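Local structure of chorismate synthase (Aquifex aeolicus, 1Q1L) at residues 233-238 and 315-320; 285-290 and 299-304. The protein probably catalyses the elimination of phosphate from 5-enolpyruvylshikimate-3-phosphate, with reduced FMN, to give chorismate, the last step of the chorismate pathway. All coordinates share one frame; numbering follows the deposited sequence.

Contact 1: residues 233-238 and 315-320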
loop_
_atom_site.group_PDB
_atom_site.type_symbol
_atom_site.label_atom_id
_atom_site.label_comp_id
_atom_site.label_asym_id
_atom_site.label_seq_id
_atom_site.Cartn_x
_atom_site.Cartn_y
_atom_site.Cartn_z
ATOM N N VAL A 233 -27.915 -1.712 1.139
ATOM C CA VAL A 233 -27.163 -2.925 0.855
ATOM C C VAL A 233 -26.906 -3.578 2.191
ATOM O O VAL A 233 -26.601 -2.896 3.164
ATOM C CB VAL A 233 -25.794 -2.607 0.202
ATOM C CG1 VAL A 233 -25.129 -3.898 -0.271
ATOM C CG2 VAL A 233 -25.980 -1.650 -0.941
ATOM N N PHE A 234 -27.026 -4.896 2.250
ATOM C CA PHE A 234 -26.798 -5.591 3.502
ATOM C C PHE A 234 -25.974 -6.845 3.287
ATOM O O PHE A 234 -25.864 -7.355 2.167
ATOM C CB PHE A 234 -28.137 -5.971 4.144
ATOM C CG PHE A 234 -28.908 -7.001 3.365
ATOM C CD1 PHE A 234 -28.644 -8.354 3.529
ATOM C CD2 PHE A 234 -29.862 -6.615 2.430
ATOM C CE1 PHE A 234 -29.321 -9.310 2.769
ATOM C CE2 PHE A 234 -30.536 -7.558 1.673
ATOM C CZ PHE A 234 -30.266 -8.911 1.843
ATOM N N ALA A 235 -25.392 -7.329 4.377
ATOM C CA ALA A 235 -24.608 -8.554 4.378
ATOM C C ALA A 235 -25.041 -9.289 5.635
ATOM O O ALA A 235 -25.063 -8.703 6.721
ATOM C CB ALA A 235 -23.115 -8.243 4.429
ATOM N N LEU A 236 -25.397 -10.561 5.486
ATOM C CA LEU A 236 -25.851 -11.371 6.608
ATOM C C LEU A 236 -24.827 -12.409 7.049
ATOM O O LEU A 236 -24.035 -12.901 6.243
ATOM C CB LEU A 236 -27.154 -12.091 6.244
ATOM C CG LEU A 236 -28.315 -11.219 5.758
ATOM C CD1 LEU A 236 -29.524 -12.081 5.453
ATOM C CD2 LEU A 236 -28.647 -10.188 6.823
ATOM N N ASN A 237 -24.861 -12.729 8.342
ATOM C CA ASN A 237 -23.984 -13.724 8.952
ATOM C C ASN A 237 -22.510 -13.356 9.005
ATOM O O ASN A 237 -21.641 -14.229 8.960
ATOM C CB ASN A 237 -24.153 -15.071 8.248
ATOM C CG ASN A 237 -25.584 -15.572 8.303
ATOM O OD1 ASN A 237 -26.194 -15.601 9.367
ATOM N ND2 ASN A 237 -26.124 -15.971 7.152
ATOM N N VAL A 238 -22.223 -12.063 9.101
ATOM C CA VAL A 238 -20.848 -11.613 9.197
ATOM C C VAL A 238 -20.504 -11.696 10.680
ATOM O O VAL A 238 -21.197 -11.127 11.521
ATOM C CB VAL A 238 -20.696 -10.158 8.706
ATOM C CG1 VAL A 238 -19.261 -9.678 8.908
ATOM C CG2 VAL A 238 -21.079 -10.069 7.235
HETATM N N MSE A 315 -24.197 -8.528 13.906
HETATM C CA MSE A 315 -25.535 -8.188 13.440
HETATM C C MSE A 315 -25.403 -7.934 11.939
HETATM O O MSE A 315 -24.289 -7.821 11.417
HETATM C CB MSE A 315 -26.063 -6.927 14.138
HETATM C CG MSE A 315 -26.365 -7.110 15.631
HETATM SE SE MSE A 315 -27.637 -8.551 15.965
HETATM C CE MSE A 315 -29.264 -7.614 15.495
ATOM N N PRO A 316 -26.531 -7.848 11.223
ATOM C CA PRO A 316 -26.451 -7.609 9.781
ATOM C C PRO A 316 -25.762 -6.288 9.469
ATOM O O PRO A 316 -25.989 -5.281 10.156
ATOM C CB PRO A 316 -27.918 -7.584 9.349
ATOM C CG PRO A 316 -28.591 -8.454 10.367
ATOM C CD PRO A 316 -27.928 -8.031 11.649
ATOM N N ILE A 317 -24.908 -6.293 8.452
ATOM C CA ILE A 317 -24.243 -5.060 8.040
ATOM C C ILE A 317 -25.268 -4.363 7.158
ATOM O O ILE A 317 -25.792 -4.958 6.214
ATOM C CB ILE A 317 -22.984 -5.326 7.192
ATOM C CG1 ILE A 317 -22.003 -6.201 7.970
ATOM C CG2 ILE A 317 -22.355 -4.003 6.786
ATOM C CD1 ILE A 317 -21.593 -5.634 9.313
ATOM N N VAL A 318 -25.570 -3.112 7.466
ATOM C CA VAL A 318 -26.559 -2.388 6.681
ATOM C C VAL A 318 -26.027 -1.035 6.291
ATOM O O VAL A 318 -25.646 -0.234 7.145
ATOM C CB VAL A 318 -27.870 -2.213 7.460
ATOM C CG1 VAL A 318 -28.871 -1.395 6.634
ATOM C CG2 VAL A 318 -28.446 -3.573 7.799
ATOM N N VAL A 319 -26.023 -0.784 4.987
ATOM C CA VAL A 319 -25.512 0.462 4.443
ATOM C C VAL A 319 -26.548 1.146 3.565
ATOM O O VAL A 319 -27.159 0.509 2.713
ATOM C CB VAL A 319 -24.249 0.187 3.591
ATOM C CG1 VAL A 319 -23.561 1.472 3.245
ATOM C CG2 VAL A 319 -23.324 -0.756 4.339
ATOM N N ARG A 320 -26.726 2.447 3.763
ATOM C CA ARG A 320 -27.695 3.220 2.980
ATOM C C ARG A 320 -26.888 4.097 2.027
ATOM O O ARG A 320 -25.960 4.787 2.444
ATOM C CB ARG A 320 -28.565 4.066 3.916
ATOM C CG ARG A 320 -29.007 3.316 5.173
ATOM C CD ARG A 320 -30.179 4.006 5.868
ATOM N NE ARG A 320 -31.382 3.974 5.044
ATOM C CZ ARG A 320 -31.895 5.028 4.418
ATOM N NH1 ARG A 320 -31.317 6.219 4.518
ATOM N NH2 ARG A 320 -32.982 4.887 3.672
HETATM O O HOH W 1 -23.857 -9.781 9.302
#
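Ala235 and Ile317 face each other as an antiparallel hydrogen-bonded pair, joining strands 229-236 and 317-323 within a five-stranded antiparallel sheet of the chorismate synthase beta-alpha-beta sandwich. Each gives its N-H to the other's carbonyl; Ala235 N lies 3.0 Å from Ile317 O and approaches on a lone pair of that oxygen. Val233 and Val319 repeat the exchange, with Val233 N 2.8 Å from Val319 O and both N-H...O angles 165°. Between these pairs, Phe234 and Val318 form the non-hydrogen-bonded pair, where Phe234 CA makes a CA-H...O contact with Ile317 O at 3.0 Å.

Val233, Ala235, Ile317 and Val319 share one face of the sheet. Beta-branched residues suit extended backbone, while the short Ala235, its CB 4.0 Å from Ile317 CB, lets Leu367 and Leu371 of helix 356-379 come down on the sheet beside Ile317. Ile317 CG1 stands beside its own backbone N (chi1 -58°) and touches Val238 CG2 at 4.0 Å, the two side chains meeting at about a right angle. Helix 252-261 lays Ile256 and Met260 over this face. Phe234 and Val318 occupy the other face. CG of Phe234 stands between the backbone N and the carbonyl carbon (chi1 67°); the ring leads away from the neighbouring strand and packs on His194 of helix 187-197. Leu236 CD2 touches the apolar Pro316 at CB (3.7 Å) and CG, the two side chains crossing obliquely, and Leu190 of the same helix touches both residues.

Beyond the Ala235-Ile317 pair a water bridges the separating chains. It accepts from Val238 N at 2.8 Å and donates to both Ala235 O and Met315 O, the latter at 2.9 Å.

Contact 2: residues 285-290 and 299-304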
loop_
_atom_site.group_PDB
_atom_site.type_symbol
_atom_site.label_atom_id
_atom_site.label_comp_id
_atom_site.label_asym_id
_atom_site.label_seq_id
_atom_site.Cartn_x
_atom_site.Cartn_y
_atom_site.Cartn_z
ATOM N N VAL A 285 -31.254 4.932 20.140
ATOM C CA VAL A 285 -30.340 4.508 19.089
ATOM C C VAL A 285 -29.630 3.243 19.548
ATOM O O VAL A 285 -29.498 2.282 18.792
ATOM C CB VAL A 285 -29.282 5.592 18.782
ATOM C CG1 VAL A 285 -28.251 5.052 17.797
ATOM C CG2 VAL A 285 -29.957 6.828 18.199
ATOM N N HIS A 286 -29.187 3.257 20.802
ATOM C CA HIS A 286 -28.474 2.142 21.416
ATOM C C HIS A 286 -29.090 0.781 21.130
ATOM O O HIS A 286 -30.283 0.572 21.341
ATOM C CB HIS A 286 -28.401 2.346 22.932
ATOM C CG HIS A 286 -27.780 1.198 23.667
ATOM N ND1 HIS A 286 -26.457 0.842 23.511
ATOM C CD2 HIS A 286 -28.306 0.317 24.550
ATOM C CE1 HIS A 286 -26.196 -0.211 24.265
ATOM N NE2 HIS A 286 -27.300 -0.549 24.906
ATOM N N ASP A 287 -28.270 -0.146 20.648
ATOM C CA ASP A 287 -28.745 -1.492 20.367
ATOM C C ASP A 287 -28.466 -2.338 21.607
ATOM O O ASP A 287 -27.316 -2.650 21.910
ATOM C CB ASP A 287 -28.030 -2.082 19.146
ATOM C CG ASP A 287 -28.289 -1.291 17.874
ATOM O OD1 ASP A 287 -29.474 -1.022 17.563
ATOM O OD2 ASP A 287 -27.304 -0.945 17.181
ATOM N N GLU A 288 -29.528 -2.694 22.324
ATOM C CA GLU A 288 -29.412 -3.486 23.544
ATOM C C GLU A 288 -28.667 -4.805 23.350
ATOM O O GLU A 288 -28.959 -5.574 22.431
ATOM C CB GLU A 288 -30.803 -3.764 24.125
ATOM C CG GLU A 288 -30.779 -4.578 25.417
ATOM C CD GLU A 288 -32.162 -4.824 25.996
ATOM O OE1 GLU A 288 -32.250 -5.472 27.060
ATOM O OE2 GLU A 288 -33.160 -4.374 25.393
ATOM N N ILE A 289 -27.709 -5.063 24.232
ATOM C CA ILE A 289 -26.923 -6.287 24.172
ATOM C C ILE A 289 -27.632 -7.463 24.831
ATOM O O ILE A 289 -28.119 -7.365 25.963
ATOM C CB ILE A 289 -25.552 -6.107 24.849
ATOM C CG1 ILE A 289 -24.748 -5.035 24.107
ATOM C CG2 ILE A 289 -24.799 -7.439 24.857
ATOM C CD1 ILE A 289 -23.359 -4.808 24.658
ATOM N N GLY A 290 -27.686 -8.570 24.101
ATOM C CA GLY A 290 -28.305 -9.780 24.597
ATOM C C GLY A 290 -27.271 -10.890 24.589
ATOM O O GLY A 290 -26.166 -10.706 24.083
ATOM N N ARG A 299 -27.427 -8.448 19.504
ATOM C CA ARG A 299 -28.122 -7.194 19.808
ATOM C C ARG A 299 -29.620 -7.350 19.561
ATOM O O ARG A 299 -30.027 -8.169 18.740
ATOM C CB ARG A 299 -27.565 -6.060 18.937
ATOM C CG ARG A 299 -26.044 -5.888 19.015
ATOM C CD ARG A 299 -25.581 -5.397 20.380
ATOM N NE ARG A 299 -24.140 -5.144 20.417
ATOM C CZ ARG A 299 -23.207 -6.088 20.308
ATOM N NH1 ARG A 299 -23.552 -7.360 20.157
ATOM N NH2 ARG A 299 -21.921 -5.762 20.352
ATOM N N HIS A 300 -30.432 -6.563 20.263
ATOM C CA HIS A 300 -31.885 -6.640 20.116
ATOM C C HIS A 300 -32.451 -5.741 19.019
ATOM O O HIS A 300 -33.626 -5.844 18.661
ATOM C CB HIS A 300 -32.560 -6.348 21.457
ATOM C CG HIS A 300 -32.346 -7.425 22.475
ATOM N ND1 HIS A 300 -32.844 -8.702 22.320
ATOM C CD2 HIS A 300 -31.643 -7.434 23.633
ATOM C CE1 HIS A 300 -32.455 -9.452 23.337
ATOM N NE2 HIS A 300 -31.724 -8.706 24.146
ATOM N N SER A 301 -31.610 -4.852 18.500
ATOM C CA SER A 301 -31.984 -3.960 17.409
ATOM C C SER A 301 -30.689 -3.710 16.634
ATOM O O SER A 301 -29.615 -4.110 17.088
ATOM C CB SER A 301 -32.562 -2.646 17.935
ATOM O OG SER A 301 -31.653 -2.002 18.802
ATOM N N ASN A 302 -30.776 -3.057 15.479
ATOM C CA ASN A 302 -29.576 -2.829 14.684
ATOM C C ASN A 302 -29.512 -1.453 14.033
ATOM O O ASN A 302 -29.355 -1.334 12.816
ATOM C CB ASN A 302 -29.460 -3.934 13.624
ATOM C CG ASN A 302 -28.090 -3.981 12.970
ATOM O OD1 ASN A 302 -27.083 -3.622 13.579
ATOM N ND2 ASN A 302 -28.047 -4.449 11.729
ATOM N N ASN A 303 -29.626 -0.416 14.855
ATOM C CA ASN A 303 -29.568 0.953 14.370
ATOM C C ASN A 303 -28.146 1.316 13.978
ATOM O O ASN A 303 -27.930 2.280 13.248
ATOM C CB ASN A 303 -30.059 1.920 15.447
ATOM C CG ASN A 303 -31.489 1.657 15.843
ATOM O OD1 ASN A 303 -32.382 1.647 14.998
ATOM N ND2 ASN A 303 -31.715 1.438 17.132
ATOM N N LEU A 304 -27.184 0.534 14.463
ATOM C CA LEU A 304 -25.772 0.769 14.159
ATOM C C LEU A 304 -25.357 0.194 12.807
ATOM O O LEU A 304 -24.260 0.466 12.322
ATOM C CB LEU A 304 -24.892 0.165 15.252
ATOM C CG LEU A 304 -24.983 0.814 16.632
ATOM C CD1 LEU A 304 -24.133 0.039 17.617
ATOM C CD2 LEU A 304 -24.521 2.252 16.538
HETATM O O HOH W 2 -32.172 -2.316 21.468
HETATM O O HOH W 3 -24.733 -2.160 21.077
#
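Ile289 runs side by side with Arg299, its CD1 lying 4.2 Å above one face of the guanidinium plane and offset toward the rim. At the edge of that group, in its plane, a water accepts from Arg299 NE at 3.1 Å and donates to Asp287 O; NE also forms a salt bridge with Glu308. The His300 ring has Glu288 CB in plane at its edge and Glu288 CG 3.5 Å from CD2, with the carboxylate turned 65° from the ring. Gly290 CA approaches His300 NE2 obliquely at 3.6 Å. Ile289 and Arg299 are a non-hydrogen-bonded pair of the hairpin formed by strands 289-292 and 296-299; just beyond it, His300 N bonds to Glu288 O.

Past the hairpin, the buried Asp287 organises the opposing loop. Its first torsion (chi1 -62°) sets CG, the carboxylate carbon, beside its own backbone N and close to Asn303 N. OD1 receives the Ser301 hydroxyl on its anti lone pair, OG lying 2.7 Å away, and takes Asn303 N at 2.8 Å on the syn side. OD2 uses its syn lone pair for Leu304 N, at 3.1 Å. Asn303 suits its place by having an amide to give: ND2 reaches Val285 O at 2.9 Å from 36° above the carbonyl plane. A second water ties Ser301 OG to Glu288 N, and Leu304 O bonds to Lys267 of the second subunit.

An alanine at Asp287 would probably leave the amides of Asn303 and Leu304 and the Ser301 hydroxyl without their acceptor, setting the loop freer to move. Three neutral donors converging on one carboxylate are likely to stabilise its ionised form.

Overall arrangement
Along the chain the segments come in the order 233-238, 285-290, 299-304, 315-320, so contact 2 is nested within the loop that contact 1 closes. Their centres are about 14 Å apart. Contact 1 lies in the five-stranded sheet, its centre about 10 Å from that of the chain, whereas contact 2 sits about 23 Å out, on a two-stranded hairpin and the loop after it, beside the second subunit of the tetramer. The two meet directly: Asn302 ND2 probably donates to Pro316 O at 2.7 Å, and the selenomethionine at Met315 packs its CE on Arg299 O. This probably helps hold the hairpin and its loop, next to the subunit interface, to the start of strand 317-323.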